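Local coordinates for ribosome-associated factor Y (Coxiella burnetii, PDB 3TQM), which probably binds ribosomes as a hibernation factor of the HPF/YfiA family, associating with 100S ribosomes, which are dimers of 70S ribosomes, and regulating translation, at residues D32-I40 and V50-G58. Residues are numbered along the deposited sequence; the frame is centred on the assembly and turned at random.
Sequences DEISNIHII and VDANVKLPG
H38 and N53 form a hydrogen-bonded antiparallel pair, and their flat groups lie on the same face of the sheet, with N36, I40, D51 and K55. Neither the H38 ring nor the N53 amide covers the other. With CG anti to its backbone N (chi1 -166°), the ring leads away from N53, and its NE2 is hydrogen-bonded to T6 OG1 on strand 2-8. The N53 amide turns the other way, and its ND2 is hydrogen-bonded to N62 OD1 on strand 59-65. The backbones make the direct link: H38 N to N53 O is 3.0 Å, and N53 N to H38 O is 2.9 Å. I40 and D51 are joined by the same pair of backbone hydrogen bonds at the next hydrogen-bonded pair, two residues along. These are the two central strands of the four-stranded sheet, joined as a beta hairpin. The sheet carries both helices on its other face, the alpha/beta fold of the HPF/YfiA family. I37, I39, A52 and V54 point to that face. I37 and V54 lie side by side, with I37 CG1 4.0 Å from V54 CG2. I39 CG2 meets V50 CG1 at 3.9 Å. I37 and I39 also pack on helix 14-24, while V50 and A52 reach helix 70-89. V54 CG1 faces the other way along the strand and touches I34 CG2 at 3.7 Å. L56 CD2 comes within 3.5 Å of I34 CG1, and L56 also touches I61 on strand 59-65. Near this end S35 N is hydrogen-bonded to K55 O at 2.9 Å, almost in line with the carbonyl. S35 OG lies alongside the K55 chain, 3.5 Å from K55 CG.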
ATOM      1  N   ASP A  32      11.306  -0.094   8.881  1.00 38.93           N
ATOM      2  CA  ASP A  32      11.221  -0.428  10.297  1.00 41.35           C
ATOM      3  C   ASP A  32      10.800   0.754  11.163  1.00 38.98           C
ATOM      4  O   ASP A  32      10.634   0.620  12.377  1.00 39.44           O
ATOM      5  CB  ASP A  32      12.535  -1.035  10.793  1.00 49.22           C
ATOM      6  CG  ASP A  32      12.721  -2.465  10.326  1.00 57.13           C
ATOM      7  OD1 ASP A  32      12.203  -3.380  11.001  1.00 59.76           O
ATOM      8  OD2 ASP A  32      13.374  -2.676   9.282  1.00 59.96           O
ATOM      9  N   GLU A  33      10.616   1.909  10.534  1.00 35.79           N
ATOM     10  CA  GLU A  33      10.142   3.089  11.242  1.00 32.32           C
ATOM     11  C   GLU A  33       8.634   3.229  11.093  1.00 29.81           C
ATOM     12  O   GLU A  33       8.011   4.081  11.726  1.00 29.55           O
ATOM     13  CB  GLU A  33      10.852   4.338  10.733  1.00 33.03           C
ATOM     14  CG  GLU A  33      12.359   4.258  10.872  1.00 34.67           C
ATOM     15  CD  GLU A  33      13.048   5.530  10.442  1.00 35.05           C
ATOM     16  OE1 GLU A  33      12.412   6.604  10.503  1.00 32.22           O
ATOM     17  OE2 GLU A  33      14.227   5.456  10.039  1.00 37.97           O
ATOM     18  N   ILE A  34       8.056   2.377  10.252  1.00 26.13           N
ATOM     19  CA  ILE A  34       6.616   2.355  10.039  1.00 23.99           C
ATOM     20  C   ILE A  34       5.900   1.639  11.178  1.00 25.47           C
ATOM     21  O   ILE A  34       6.268   0.524  11.551  1.00 28.82           O
ATOM     22  CB  ILE A  34       6.264   1.639   8.730  1.00 23.76           C
ATOM     23  CG1 ILE A  34       6.877   2.371   7.538  1.00 20.46           C
ATOM     24  CG2 ILE A  34       4.761   1.526   8.573  1.00 25.36           C
ATOM     25  CD1 ILE A  34       6.634   1.679   6.210  1.00 26.94           C
ATOM     26  N   SER A  35       4.871   2.278  11.724  1.00 24.46           N
ATOM     27  CA  SER A  35       4.095   1.691  12.808  1.00 24.92           C
ATOM     28  C   SER A  35       2.811   1.052  12.288  1.00 28.85           C
ATOM     29  O   SER A  35       2.528  -0.110  12.583  1.00 32.39           O
ATOM     30  CB  SER A  35       3.761   2.749  13.857  1.00 23.58           C
ATOM     31  OG  SER A  35       2.960   3.776  13.313  1.00 23.52           O
ATOM     32  N   ASN A  36       2.040   1.815  11.518  1.00 27.92           N
ATOM     33  CA  ASN A  36       0.769   1.337  10.980  1.00 30.45           C
ATOM     34  C   ASN A  36       0.620   1.530   9.474  1.00 29.66           C
ATOM     35  O   ASN A  36       0.930   2.593   8.932  1.00 29.33           O
ATOM     36  CB  ASN A  36      -0.407   2.025  11.675  1.00 35.38           C
ATOM     37  CG  ASN A  36      -0.550   1.618  13.123  1.00 41.08           C
ATOM     38  OD1 ASN A  36      -1.037   0.528  13.429  1.00 43.71           O
ATOM     39  ND2 ASN A  36      -0.144   2.503  14.030  1.00 42.20           N
ATOM     40  N   ILE A  37       0.124   0.497   8.807  1.00 27.03           N
ATOM     41  CA  ILE A  37      -0.231   0.595   7.403  1.00 24.04           C
ATOM     42  C   ILE A  37      -1.672   0.152   7.226  1.00 26.03           C
ATOM     43  O   ILE A  37      -2.018  -0.985   7.544  1.00 30.23           O
ATOM     44  CB  ILE A  37       0.646  -0.303   6.527  1.00 22.27           C
ATOM     45  CG1 ILE A  37       2.119   0.073   6.680  1.00 25.12           C
ATOM     46  CG2 ILE A  37       0.212  -0.205   5.072  1.00 22.12           C
ATOM     47  CD1 ILE A  37       3.006  -0.553   5.630  1.00 28.18           C
ATOM     48  N   HIS A  38      -2.515   1.049   6.728  1.00 24.08           N
ATOM     49  CA  HIS A  38      -3.890   0.686   6.423  1.00 25.27           C
ATOM     50  C   HIS A  38      -4.117   0.742   4.917  1.00 25.17           C
ATOM     51  O   HIS A  38      -3.998   1.799   4.298  1.00 23.71           O
ATOM     52  CB  HIS A  38      -4.881   1.586   7.161  1.00 24.50           C
ATOM     53  CG  HIS A  38      -6.286   1.067   7.147  1.00 25.70           C
ATOM     54  ND1 HIS A  38      -7.270   1.559   7.978  1.00 25.53           N
ATOM     55  CD2 HIS A  38      -6.873   0.099   6.403  1.00 24.90           C
ATOM     56  CE1 HIS A  38      -8.401   0.918   7.747  1.00 24.18           C
ATOM     57  NE2 HIS A  38      -8.189   0.026   6.795  1.00 23.92           N
ATOM     58  N   ILE A  39      -4.431  -0.413   4.337  1.00 25.79           N
ATOM     59  CA  ILE A  39      -4.638  -0.539   2.901  1.00 26.84           C
ATOM     60  C   ILE A  39      -6.117  -0.702   2.574  1.00 27.01           C
ATOM     61  O   ILE A  39      -6.840  -1.426   3.258  1.00 26.45           O
ATOM     62  CB  ILE A  39      -3.867  -1.741   2.330  1.00 27.81           C
ATOM     63  CG1 ILE A  39      -2.372  -1.566   2.566  1.00 29.92           C
ATOM     64  CG2 ILE A  39      -4.138  -1.904   0.842  1.00 29.13           C
ATOM     65  CD1 ILE A  39      -1.556  -2.699   2.023  1.00 32.79           C
ATOM     66  N   ILE A  40      -6.557  -0.024   1.522  1.00 26.79           N
ATOM     67  CA  ILE A  40      -7.946  -0.097   1.098  1.00 26.54           C
ATOM     68  C   ILE A  40      -8.064  -0.443  -0.382  1.00 27.01           C
ATOM     69  O   ILE A  40      -7.643   0.324  -1.250  1.00 24.62           O
ATOM     70  CB  ILE A  40      -8.690   1.215   1.391  1.00 26.64           C
ATOM     71  CG1 ILE A  40      -8.653   1.515   2.892  1.00 27.97           C
ATOM     72  CG2 ILE A  40     -10.124   1.137   0.896  1.00 23.97           C
ATOM     73  CD1 ILE A  40      -9.494   2.695   3.297  1.00 29.10           C
ATOM     74  N   VAL A  50      -6.017   0.801  -5.536  1.00 19.84           N
ATOM     75  CA  VAL A  50      -5.509   0.428  -4.220  1.00 22.62           C
ATOM     76  C   VAL A  50      -4.939   1.668  -3.528  1.00 26.00           C
ATOM     77  O   VAL A  50      -4.118   2.386  -4.096  1.00 28.10           O
ATOM     78  CB  VAL A  50      -4.436  -0.679  -4.303  1.00 21.34           C
ATOM     79  CG1 VAL A  50      -3.922  -1.028  -2.916  1.00 18.91           C
ATOM     80  CG2 VAL A  50      -5.007  -1.917  -4.978  1.00 22.50           C
ATOM     81  N   ASP A  51      -5.392   1.916  -2.304  1.00 27.41           N
ATOM     82  CA  ASP A  51      -4.998   3.102  -1.554  1.00 28.25           C
ATOM     83  C   ASP A  51      -4.311   2.698  -0.250  1.00 22.98           C
ATOM     84  O   ASP A  51      -4.651   1.674   0.347  1.00 19.08           O
ATOM     85  CB  ASP A  51      -6.228   3.970  -1.274  1.00 38.59           C
ATOM     86  CG  ASP A  51      -5.873   5.339  -0.723  1.00 50.78           C
ATOM     87  OD1 ASP A  51      -4.672   5.688  -0.697  1.00 54.26           O
ATOM     88  OD2 ASP A  51      -6.801   6.077  -0.327  1.00 55.86           O
ATOM     89  N   ALA A  52      -3.341   3.497   0.186  1.00 22.01           N
ATOM     90  CA  ALA A  52      -2.555   3.163   1.369  1.00 19.08           C
ATOM     91  C   ALA A  52      -2.290   4.361   2.278  1.00 19.51           C
ATOM     92  O   ALA A  52      -1.965   5.454   1.810  1.00 18.62           O
ATOM     93  CB  ALA A  52      -1.243   2.510   0.959  1.00 17.33           C
ATOM     94  N   ASN A  53      -2.432   4.141   3.580  1.00 23.62           N
ATOM     95  CA  ASN A  53      -2.112   5.153   4.584  1.00 25.86           C
ATOM     96  C   ASN A  53      -1.028   4.626   5.523  1.00 27.07           C
ATOM     97  O   ASN A  53      -1.258   3.691   6.289  1.00 29.37           O
ATOM     98  CB  ASN A  53      -3.371   5.544   5.368  1.00 27.38           C
ATOM     99  CG  ASN A  53      -3.076   6.477   6.531  1.00 28.05           C
ATOM    100  OD1 ASN A  53      -2.887   6.031   7.661  1.00 28.72           O
ATOM    101  ND2 ASN A  53      -3.048   7.777   6.260  1.00 26.77           N
ATOM    102  N   VAL A  54       0.158   5.221   5.451  1.00 26.41           N
ATOM    103  CA  VAL A  54       1.308   4.747   6.219  1.00 26.06           C
ATOM    104  C   VAL A  54       1.743   5.736   7.298  1.00 24.68           C
ATOM    105  O   VAL A  54       1.931   6.923   7.032  1.00 22.97           O
ATOM    106  CB  VAL A  54       2.508   4.452   5.302  1.00 25.02           C
ATOM    107  CG1 VAL A  54       3.753   4.168   6.129  1.00 23.09           C
ATOM    108  CG2 VAL A  54       2.186   3.285   4.379  1.00 24.24           C
ATOM    109  N   LYS A  55       1.909   5.232   8.516  1.00 23.78           N
ATOM    110  CA  LYS A  55       2.243   6.078   9.651  1.00 24.46           C
ATOM    111  C   LYS A  55       3.693   5.903  10.100  1.00 24.50           C
ATOM    112  O   LYS A  55       4.111   4.814  10.493  1.00 26.09           O
ATOM    113  CB  LYS A  55       1.282   5.811  10.811  1.00 27.81           C
ATOM    114  CG  LYS A  55       1.538   6.658  12.048  1.00 30.37           C
ATOM    115  CD  LYS A  55       1.593   8.141  11.715  1.00 32.84           C
ATOM    116  CE  LYS A  55       1.812   8.974  12.968  1.00 34.02           C
ATOM    117  NZ  LYS A  55       2.237  10.362  12.647  1.00 34.47           N
ATOM    118  N   LEU A  56       4.451   6.991  10.019  1.00 22.71           N
ATOM    119  CA  LEU A  56       5.825   7.030  10.493  1.00 23.22           C
ATOM    120  C   LEU A  56       5.876   7.984  11.675  1.00 28.68           C
ATOM    121  O   LEU A  56       4.921   8.724  11.917  1.00 30.34           O
ATOM    122  CB  LEU A  56       6.755   7.531   9.388  1.00 18.70           C
ATOM    123  CG  LEU A  56       6.788   6.738   8.083  1.00 17.85           C
ATOM    124  CD1 LEU A  56       6.953   7.680   6.902  1.00 18.20           C
ATOM    125  CD2 LEU A  56       7.888   5.679   8.094  1.00 18.11           C
ATOM    126  N   PRO A  57       6.985   7.969  12.429  1.00 33.59           N
ATOM    127  CA  PRO A  57       7.110   8.915  13.542  1.00 34.68           C
ATOM    128  C   PRO A  57       7.172  10.357  13.038  1.00 33.92           C
ATOM    129  O   PRO A  57       8.145  10.744  12.388  1.00 33.61           O
ATOM    130  CB  PRO A  57       8.441   8.518  14.193  1.00 35.00           C
ATOM    131  CG  PRO A  57       8.658   7.092  13.781  1.00 34.90           C
ATOM    132  CD  PRO A  57       8.107   7.015  12.387  1.00 35.49           C
ATOM    133  N   GLY A  58       6.134  11.136  13.327  1.00 33.17           N
ATOM    134  CA  GLY A  58       6.122  12.548  12.985  1.00 30.71           C
ATOM    135  C   GLY A  58       5.402  12.910  11.701  1.00 31.20           C
ATOM    136  O   GLY A  58       5.137  14.083  11.452  1.00 31.86           O
TER